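Phosphoribosylaminoimidazole-succinocarboxamide synthase (Thermotoga maritima, PDB 1KUT) catalyses the ATP-dependent joining of L-aspartate to 5-amino-1-(5-phosphoribosyl)imidazole-4-carboxylate, giving the succinocarboxamide intermediate SAICAR of de novo purine biosynthesis. Local coordinates at residues V86-A91 with K150-L155; V95-G100 with D122-V127; W167-E172 with D185-D190. All coordinates share one frame; numbering follows the deposited sequence.

Overall arrangement
From the N terminus, the chain first passes through the antiparallel sheet built from strands 3-4 to 71-74 and then enters the six-stranded sheet along strand 78-87. Contact 1 closes a loop from the end of that strand to helix 138-160, laying the helix against the sheet. Nested inside this loop is contact 2, where helix 93-98 meets strand 124-125 close to the second subunit; the guanidinium groups of R87 and R97 come close where the two contacts adjoin, both paired with E112. Contact 3 opens only after contact 1 has closed, tying strand 164-175 to the loop at 185-190. Strands 78-87 and 164-175 are neighbours, and T152 and Y171 bring contacts 1 and 3 together.

Contact 1 (V86-A91 with K150-L155); sequences VRLKKA and KITLAL
T152 of helix 138-160 sits against V86 on strand 78-87 and L88 at the corner that follows, and this small patch carries most of the contact. In the close part, the side chains of V86 and T152 slide past each other in opposite directions, with V86 CG2 at 3.3 Å from T152 OG1 and V86 CG1 at 3.5 Å from T152 CG2. The threonine presents both branches to the strand: CG2 lies anti to the backbone N, while OG1 is turned to the N side (chi1 -58°) and comes up beside the valine. L88 meets the same methyl tip to tip, CD1 of L88 lying 3.7 Å from CG2 of T152. Packing is looser toward L153: its CD1 stays 4.7 Å from CD1 of L88, and these two leucines are partly exposed, whereas V86 and T152 are buried. Beyond the corner the chain turns away from helix 138-160, and K89 and K90 form salt bridges with D105 and E104. The hydroxyl of T152 hydrogen-bonds to A148 O one helical turn earlier and to Y171 OH on strand 164-175. Paired within the helix and with the neighbouring strand, OG1 can lie against the apolar V86 although it is buried.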
loop_
_atom_site.group_PDB
_atom_site.type_symbol
_atom_site.label_atom_id
_atom_site.label_comp_id
_atom_site.label_asym_id
_atom_site.label_seq_id
_atom_site.Cartn_x
_atom_site.Cartn_y
_atom_site.Cartn_z
ATOM N N VAL B 86 -12.477 -1.595 4.056
ATOM C CA VAL B 86 -13.281 -1.131 2.946
ATOM C C VAL B 86 -13.731 0.278 3.298
ATOM O O VAL B 86 -14.249 0.527 4.403
ATOM C CB VAL B 86 -14.509 -2.020 2.712
ATOM C CG1 VAL B 86 -15.310 -1.488 1.536
ATOM C CG2 VAL B 86 -14.071 -3.446 2.423
ATOM N N ARG B 87 -13.517 1.215 2.383
ATOM C CA ARG B 87 -13.924 2.580 2.641
ATOM C C ARG B 87 -15.030 2.975 1.687
ATOM O O ARG B 87 -14.952 2.706 0.491
ATOM C CB ARG B 87 -12.741 3.535 2.473
ATOM C CG ARG B 87 -11.613 3.273 3.455
ATOM C CD ARG B 87 -10.395 4.087 3.118
ATOM N NE ARG B 87 -9.240 3.620 3.876
ATOM C CZ ARG B 87 -9.057 3.824 5.177
ATOM N NH1 ARG B 87 -9.954 4.501 5.878
ATOM N NH2 ARG B 87 -7.975 3.337 5.775
ATOM N N LEU B 88 -16.067 3.598 2.243
ATOM C CA LEU B 88 -17.202 4.070 1.481
ATOM C C LEU B 88 -17.133 5.590 1.485
ATOM O O LEU B 88 -17.615 6.250 0.565
ATOM C CB LEU B 88 -18.505 3.611 2.147
ATOM C CG LEU B 88 -19.253 2.410 1.556
ATOM C CD1 LEU B 88 -18.293 1.346 1.131
ATOM C CD2 LEU B 88 -20.232 1.875 2.585
ATOM N N LYS B 89 -16.531 6.138 2.533
ATOM C CA LYS B 89 -16.389 7.576 2.672
ATOM C C LYS B 89 -14.992 7.889 3.162
ATOM O O LYS B 89 -14.383 7.089 3.874
ATOM C CB LYS B 89 -17.410 8.137 3.658
ATOM C CG LYS B 89 -18.868 7.952 3.238
ATOM C CD LYS B 89 -19.799 8.782 4.108
ATOM C CE LYS B 89 -21.271 8.498 3.797
ATOM N NZ LYS B 89 -21.603 8.613 2.348
ATOM N N LYS B 90 -14.488 9.055 2.776
ATOM C CA LYS B 90 -13.146 9.476 3.158
ATOM C C LYS B 90 -13.070 9.771 4.643
ATOM O O LYS B 90 -13.770 10.649 5.139
ATOM C CB LYS B 90 -12.738 10.736 2.387
ATOM C CG LYS B 90 -12.728 10.611 0.876
ATOM C CD LYS B 90 -12.331 11.953 0.258
ATOM C CE LYS B 90 -12.406 11.943 -1.269
ATOM N NZ LYS B 90 -12.280 13.332 -1.838
ATOM N N ALA B 91 -12.198 9.060 5.350
ATOM C CA ALA B 91 -12.044 9.273 6.778
ATOM C C ALA B 91 -10.768 8.653 7.328
ATOM O O ALA B 91 -10.162 7.781 6.700
ATOM C CB ALA B 91 -13.233 8.708 7.498
ATOM N N LYS B 150 -18.780 -7.301 -0.726
ATOM C CA LYS B 150 -20.102 -7.908 -0.593
ATOM C C LYS B 150 -20.649 -7.618 0.812
ATOM O O LYS B 150 -21.734 -7.060 0.976
ATOM C CB LYS B 150 -19.998 -9.420 -0.783
ATOM C CG LYS B 150 -21.319 -10.167 -0.631
ATOM C CD LYS B 150 -21.918 -10.505 -1.980
ATOM C CE LYS B 150 -20.915 -11.303 -2.787
ATOM N NZ LYS B 150 -20.349 -12.385 -1.924
ATOM N N ILE B 151 -19.879 -8.013 1.816
ATOM C CA ILE B 151 -20.259 -7.817 3.207
ATOM C C ILE B 151 -20.502 -6.346 3.506
ATOM O O ILE B 151 -21.476 -5.987 4.155
ATOM C CB ILE B 151 -19.148 -8.327 4.151
ATOM C CG1 ILE B 151 -19.032 -9.843 4.055
ATOM C CG2 ILE B 151 -19.443 -7.921 5.590
ATOM C CD1 ILE B 151 -17.809 -10.391 4.775
ATOM N N THR B 152 -19.603 -5.502 3.024
ATOM C CA THR B 152 -19.696 -4.069 3.250
ATOM C C THR B 152 -20.991 -3.503 2.711
ATOM O O THR B 152 -21.651 -2.714 3.387
ATOM C CB THR B 152 -18.502 -3.352 2.612
ATOM O OG1 THR B 152 -17.300 -3.894 3.161
ATOM C CG2 THR B 152 -18.548 -1.863 2.887
ATOM N N LEU B 153 -21.362 -3.897 1.498
ATOM C CA LEU B 153 -22.611 -3.423 0.920
ATOM C C LEU B 153 -23.822 -4.007 1.676
ATOM O O LEU B 153 -24.784 -3.297 1.973
ATOM C CB LEU B 153 -22.663 -3.784 -0.574
ATOM C CG LEU B 153 -22.152 -2.719 -1.565
ATOM C CD1 LEU B 153 -21.342 -1.615 -0.848
ATOM C CD2 LEU B 153 -21.311 -3.407 -2.637
ATOM N N ALA B 154 -23.770 -5.293 1.998
ATOM C CA ALA B 154 -24.863 -5.924 2.738
ATOM C C ALA B 154 -25.077 -5.205 4.062
ATOM O O ALA B 154 -26.218 -4.976 4.471
ATOM C CB ALA B 154 -24.545 -7.378 3.000
ATOM N N LEU B 155 -23.978 -4.851 4.733
ATOM C CA LEU B 155 -24.046 -4.159 6.021
ATOM C C LEU B 155 -24.503 -2.724 5.839
ATOM O O LEU B 155 -25.209 -2.164 6.685
ATOM C CB LEU B 155 -22.683 -4.176 6.724
ATOM C CG LEU B 155 -22.258 -5.489 7.363
ATOM C CD1 LEU B 155 -20.920 -5.313 8.073
ATOM C CD2 LEU B 155 -23.336 -5.916 8.355
#

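Contact 2 (V95-G100 with D122-V127); sequences VRRYGG and DPMVCV
M124, a selenomethionine, reaches out from the short, weakly bonded strand at about 124-125 to the ends of R97 and Y98 on helix 93-98. Along the second segment, D122 comes first and is held by its OD1 to the backbone N of D117. P123 then makes a backbone hydrogen bond with I115, and its ring packs on Y98 of the second subunit. At M124 the side chain runs out extended, with CG anti to the backbone N (chi1 -176°), and bends only at its last torsion, which swings the methyl toward the tyrosine. SE of M124 lies 3.5 Å from NH1 of R97, obliquely to the guanidinium, and CE of M124 is 3.6 Å from OH of Y98. The two helix residues also pack on each other: CB of R97 stands 3.7 Å above the centre of the Y98 ring, and CE2 of Y98 lies over the rim of the guanidinium. R97 is further fixed by a salt bridge from NH1 to E112 and by a hydrogen bond from NE to S93 O. Y98 OH bonds to the backbone O of M124 in the second subunit. V125 makes a backbone hydrogen bond with F113, and C126, the N-cap of helix 127-132, forms a disulfide with C126 of the second subunit. V127 starts that helix and packs on K138 and A141. With Y98 and M124 exchanging hydrogen bonds reciprocally between subunits, the contact lies at the interface of a covalent, disulfide-linked dimer.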
loop_
_atom_site.group_PDB
_atom_site.type_symbol
_atom_site.label_atom_id
_atom_site.label_comp_id
_atom_site.label_asym_id
_atom_site.label_seq_id
_atom_site.Cartn_x
_atom_site.Cartn_y
_atom_site.Cartn_z
ATOM N N VAL B 95 -7.698 10.356 4.915
ATOM C CA VAL B 95 -7.574 11.787 4.675
ATOM C C VAL B 95 -6.156 12.251 5.000
ATOM O O VAL B 95 -5.616 13.148 4.353
ATOM C CB VAL B 95 -8.606 12.591 5.494
ATOM C CG1 VAL B 95 -9.998 12.387 4.901
ATOM C CG2 VAL B 95 -8.592 12.144 6.953
ATOM N N ARG B 96 -5.532 11.607 5.980
ATOM C CA ARG B 96 -4.174 11.973 6.352
ATOM C C ARG B 96 -3.136 11.558 5.305
ATOM O O ARG B 96 -2.017 12.070 5.297
ATOM C CB ARG B 96 -3.820 11.357 7.709
ATOM C CG ARG B 96 -4.769 11.786 8.835
ATOM C CD ARG B 96 -4.144 11.552 10.195
ATOM N NE ARG B 96 -3.888 10.139 10.455
ATOM C CZ ARG B 96 -4.811 9.256 10.834
ATOM N NH1 ARG B 96 -6.077 9.629 11.011
ATOM N NH2 ARG B 96 -4.461 7.988 11.033
ATOM N N ARG B 97 -3.496 10.641 4.417
ATOM C CA ARG B 97 -2.556 10.190 3.390
ATOM C C ARG B 97 -2.796 10.821 2.023
ATOM O O ARG B 97 -1.853 11.137 1.300
ATOM C CB ARG B 97 -2.633 8.668 3.222
ATOM C CG ARG B 97 -1.988 7.844 4.311
ATOM C CD ARG B 97 -2.251 6.371 4.055
ATOM N NE ARG B 97 -3.626 6.025 4.404
ATOM C CZ ARG B 97 -4.342 5.082 3.801
ATOM N NH1 ARG B 97 -3.814 4.378 2.799
ATOM N NH2 ARG B 97 -5.580 4.832 4.213
ATOM N N TYR B 98 -4.066 11.013 1.683
ATOM C CA TYR B 98 -4.425 11.535 0.377
ATOM C C TYR B 98 -5.225 12.827 0.391
ATOM O O TYR B 98 -5.630 13.313 -0.668
ATOM C CB TYR B 98 -5.225 10.462 -0.358
ATOM C CG TYR B 98 -4.587 9.100 -0.270
ATOM C CD1 TYR B 98 -3.288 8.897 -0.732
ATOM C CD2 TYR B 98 -5.265 8.019 0.294
ATOM C CE1 TYR B 98 -2.669 7.652 -0.635
ATOM C CE2 TYR B 98 -4.655 6.756 0.399
ATOM C CZ TYR B 98 -3.355 6.580 -0.068
ATOM O OH TYR B 98 -2.735 5.344 0.005
ATOM N N GLY B 99 -5.468 13.379 1.576
ATOM C CA GLY B 99 -6.249 14.601 1.656
ATOM C C GLY B 99 -7.724 14.338 1.365
ATOM O O GLY B 99 -8.185 13.190 1.380
ATOM N N GLY B 100 -8.476 15.401 1.097
ATOM C CA GLY B 100 -9.889 15.239 0.806
ATOM C C GLY B 100 -10.766 15.732 1.939
ATOM O O GLY B 100 -10.264 16.230 2.953
ATOM N N ASP B 122 0.889 -1.415 11.347
ATOM C CA ASP B 122 0.253 -2.186 10.286
ATOM C C ASP B 122 0.453 -1.600 8.898
ATOM O O ASP B 122 -0.389 -0.860 8.402
ATOM C CB ASP B 122 -1.234 -2.368 10.615
ATOM C CG ASP B 122 -1.454 -3.118 11.943
ATOM O OD1 ASP B 122 -0.667 -4.041 12.255
ATOM O OD2 ASP B 122 -2.423 -2.802 12.671
ATOM N N PRO B 123 1.572 -1.957 8.237
ATOM C CA PRO B 123 1.932 -1.477 6.896
ATOM C C PRO B 123 0.959 -1.943 5.817
ATOM O O PRO B 123 0.572 -3.110 5.777
ATOM C CB PRO B 123 3.338 -2.058 6.667
ATOM C CG PRO B 123 3.713 -2.741 7.983
ATOM C CD PRO B 123 2.400 -3.120 8.584
HETATM N N MSE B 124 0.577 -1.024 4.944
HETATM C CA MSE B 124 -0.337 -1.334 3.870
HETATM C C MSE B 124 0.376 -2.214 2.859
HETATM O O MSE B 124 1.594 -2.215 2.785
HETATM C CB MSE B 124 -0.811 -0.042 3.195
HETATM C CG MSE B 124 -1.863 -0.263 2.101
HETATM SE SE MSE B 124 -2.697 1.381 1.491
HETATM C CE MSE B 124 -1.222 2.106 0.507
ATOM N N VAL B 125 -0.386 -2.967 2.081
ATOM C CA VAL B 125 0.193 -3.834 1.060
ATOM C C VAL B 125 -0.771 -3.902 -0.107
ATOM O O VAL B 125 -1.952 -3.604 0.041
ATOM C CB VAL B 125 0.421 -5.292 1.573
ATOM C CG1 VAL B 125 1.689 -5.380 2.403
ATOM C CG2 VAL B 125 -0.763 -5.747 2.406
ATOM N N CYS B 126 -0.253 -4.278 -1.271
ATOM C CA CYS B 126 -1.059 -4.444 -2.473
ATOM C C CYS B 126 -0.969 -5.954 -2.719
ATOM O O CYS B 126 -0.128 -6.627 -2.105
ATOM C CB CYS B 126 -0.469 -3.645 -3.642
ATOM S SG CYS B 126 -0.361 -1.841 -3.334
ATOM N N VAL B 127 -1.810 -6.494 -3.597
ATOM C CA VAL B 127 -1.813 -7.937 -3.830
ATOM C C VAL B 127 -0.418 -8.478 -4.115
ATOM O O VAL B 127 -0.025 -9.515 -3.581
ATOM C CB VAL B 127 -2.774 -8.328 -4.998
ATOM C CG1 VAL B 127 -2.859 -9.846 -5.120
ATOM C CG2 VAL B 127 -4.161 -7.757 -4.746
#

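Contact 3 (W167-E172 with D185-D190); sequences WDIKYE and DEISPD
K170 and E172, alternate residues on strand 164-175, meet D185 at the start of the loop that follows strand 181-183. D185 has the largest share of the contact. Its CB rests 3.8 Å from CB of E172. CG, anti to the backbone N (chi1 -153°), brings the carboxylate over that of E172, the two planes stacked 21° apart, with CG of D185 4.0 Å from CD of E172. At the tip the oxygens part: OD1 lies 3.8 Å from OE1 of E172, like charges close together, while OD2 forms a salt bridge with NZ of K170 at 3.6 Å and lies in hydrogen-bonding reach of a water also near K170 O. The lysine, bent at chi2 and chi3, crosses D185 at about a right angle, and NZ of K170 reaches OE2 of E172 at 3.1 Å, from above the E172 carboxylate plane. K170, E172 and D185 thus make a salt-bridge network at the centre of the chain, where the six-stranded sheet faces the loop, and K116 adds a second positive partner for E172. These ammonium groups probably offset the repulsion between the stacked acids. Farther along, a second water donates to both K170 O and E186 O, bridging backbones that run nearly opposite ways. Beyond it CD1 of I169 touches CG2 of I187 at 4.2 Å, and I187 packs on L50 and L54 of helix 39-55.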
loop_
_atom_site.group_PDB
_atom_site.type_symbol
_atom_site.label_atom_id
_atom_site.label_comp_id
_atom_site.label_asym_id
_atom_site.label_seq_id
_atom_site.Cartn_x
_atom_site.Cartn_y
_atom_site.Cartn_z
ATOM N N TRP B 167 -19.366 4.437 7.173
ATOM C CA TRP B 167 -18.253 5.159 6.575
ATOM C C TRP B 167 -17.173 4.223 6.057
ATOM O O TRP B 167 -16.727 4.332 4.911
ATOM C CB TRP B 167 -17.669 6.107 7.601
ATOM C CG TRP B 167 -18.474 7.316 7.747
ATOM C CD1 TRP B 167 -19.840 7.406 7.694
ATOM C CD2 TRP B 167 -17.989 8.641 7.980
ATOM N NE1 TRP B 167 -20.233 8.713 7.879
ATOM C CE2 TRP B 167 -19.117 9.492 8.057
ATOM C CE3 TRP B 167 -16.710 9.198 8.132
ATOM C CZ2 TRP B 167 -18.998 10.864 8.280
ATOM C CZ3 TRP B 167 -16.597 10.554 8.354
ATOM C CH2 TRP B 167 -17.735 11.374 8.427
ATOM N N ASP B 168 -16.738 3.324 6.928
ATOM C CA ASP B 168 -15.728 2.331 6.600
ATOM C C ASP B 168 -15.744 1.249 7.665
ATOM O O ASP B 168 -16.334 1.416 8.736
ATOM C CB ASP B 168 -14.341 2.951 6.493
ATOM C CG ASP B 168 -13.946 3.704 7.729
ATOM O OD1 ASP B 168 -14.307 3.254 8.837
ATOM O OD2 ASP B 168 -13.253 4.742 7.593
ATOM N N ILE B 169 -15.080 0.139 7.372
ATOM C CA ILE B 169 -15.083 -0.986 8.278
ATOM C C ILE B 169 -13.865 -1.835 7.972
ATOM O O ILE B 169 -13.405 -1.863 6.842
ATOM C CB ILE B 169 -16.405 -1.791 8.060
ATOM C CG1 ILE B 169 -16.442 -3.040 8.936
ATOM C CG2 ILE B 169 -16.543 -2.182 6.592
ATOM C CD1 ILE B 169 -17.798 -3.644 9.010
ATOM N N LYS B 170 -13.329 -2.503 8.985
ATOM C CA LYS B 170 -12.164 -3.365 8.805
ATOM C C LYS B 170 -12.549 -4.827 9.057
ATOM O O LYS B 170 -13.287 -5.125 10.002
ATOM C CB LYS B 170 -11.060 -2.971 9.789
ATOM C CG LYS B 170 -9.843 -3.890 9.712
ATOM C CD LYS B 170 -9.217 -4.125 11.079
ATOM C CE LYS B 170 -10.221 -4.723 12.071
ATOM N NZ LYS B 170 -9.545 -5.487 13.165
ATOM N N TYR B 171 -12.048 -5.731 8.216
ATOM C CA TYR B 171 -12.316 -7.168 8.356
ATOM C C TYR B 171 -11.018 -7.957 8.516
ATOM O O TYR B 171 -9.915 -7.429 8.350
ATOM C CB TYR B 171 -13.027 -7.721 7.116
ATOM C CG TYR B 171 -14.324 -7.010 6.759
ATOM C CD1 TYR B 171 -15.470 -7.165 7.543
ATOM C CD2 TYR B 171 -14.398 -6.184 5.638
ATOM C CE1 TYR B 171 -16.653 -6.513 7.215
ATOM C CE2 TYR B 171 -15.578 -5.529 5.298
ATOM C CZ TYR B 171 -16.694 -5.703 6.088
ATOM O OH TYR B 171 -17.865 -5.094 5.737
ATOM N N GLU B 172 -11.183 -9.233 8.846
ATOM C CA GLU B 172 -10.097 -10.195 8.987
ATOM C C GLU B 172 -10.690 -11.533 8.562
ATOM O O GLU B 172 -11.777 -11.911 9.002
ATOM C CB GLU B 172 -9.569 -10.241 10.425
ATOM C CG GLU B 172 -8.593 -9.092 10.741
ATOM C CD GLU B 172 -8.053 -9.122 12.169
ATOM O OE1 GLU B 172 -7.892 -10.230 12.734
ATOM O OE2 GLU B 172 -7.770 -8.030 12.722
ATOM N N ASP B 185 -12.673 -12.626 13.216
ATOM C CA ASP B 185 -12.684 -11.466 14.089
ATOM C C ASP B 185 -14.061 -11.038 14.568
ATOM O O ASP B 185 -14.831 -11.870 15.042
ATOM C CB ASP B 185 -11.978 -10.294 13.419
ATOM C CG ASP B 185 -11.374 -9.331 14.437
ATOM O OD1 ASP B 185 -10.610 -9.803 15.302
ATOM O OD2 ASP B 185 -11.658 -8.117 14.381
ATOM N N GLU B 186 -14.382 -9.755 14.449
ATOM C CA GLU B 186 -15.666 -9.255 14.928
ATOM C C GLU B 186 -16.279 -8.179 14.025
ATOM O O GLU B 186 -15.774 -7.898 12.931
ATOM C CB GLU B 186 -15.492 -8.692 16.343
ATOM C CG GLU B 186 -14.670 -7.386 16.423
ATOM C CD GLU B 186 -14.510 -6.852 17.858
ATOM O OE1 GLU B 186 -13.613 -7.329 18.595
ATOM O OE2 GLU B 186 -15.292 -5.961 18.258
ATOM N N ILE B 187 -17.376 -7.591 14.495
ATOM C CA ILE B 187 -18.056 -6.530 13.776
ATOM C C ILE B 187 -18.754 -5.647 14.797
ATOM O O ILE B 187 -19.901 -5.895 15.173
ATOM C CB ILE B 187 -19.114 -7.063 12.794
ATOM C CG1 ILE B 187 -18.495 -8.036 11.796
ATOM C CG2 ILE B 187 -19.678 -5.910 12.006
ATOM C CD1 ILE B 187 -19.499 -8.553 10.768
ATOM N N SER B 188 -18.067 -4.601 15.245
ATOM C CA SER B 188 -18.649 -3.711 16.237
ATOM C C SER B 188 -18.061 -2.330 16.072
ATOM O O SER B 188 -17.257 -2.106 15.173
ATOM C CB SER B 188 -18.329 -4.231 17.636
ATOM O OG SER B 188 -16.924 -4.164 17.866
ATOM N N PRO B 189 -18.468 -1.378 16.936
ATOM C CA PRO B 189 -17.935 -0.015 16.844
ATOM C C PRO B 189 -16.421 -0.015 16.844
ATOM O O PRO B 189 -15.794 0.944 16.402
ATOM C CB PRO B 189 -18.544 0.671 18.063
ATOM C CG PRO B 189 -19.935 0.064 18.080
ATOM C CD PRO B 189 -19.617 -1.424 17.860
ATOM N N ASP B 190 -15.821 -1.097 17.332
ATOM C CA ASP B 190 -14.363 -1.186 17.335
ATOM C C ASP B 190 -13.796 -1.391 15.916
ATOM O O ASP B 190 -12.635 -1.085 15.667
ATOM C CB ASP B 190 -13.892 -2.358 18.201
ATOM C CG ASP B 190 -13.875 -2.038 19.680
ATOM O OD1 ASP B 190 -13.333 -2.859 20.445
ATOM O OD2 ASP B 190 -14.397 -0.987 20.088
HETATM O O HOH W 1 -15.836 -5.691 11.129
HETATM O O HOH W 2 -12.155 -7.056 12.010
HETATM O O HOH W 3 -13.897 -9.291 11.020
#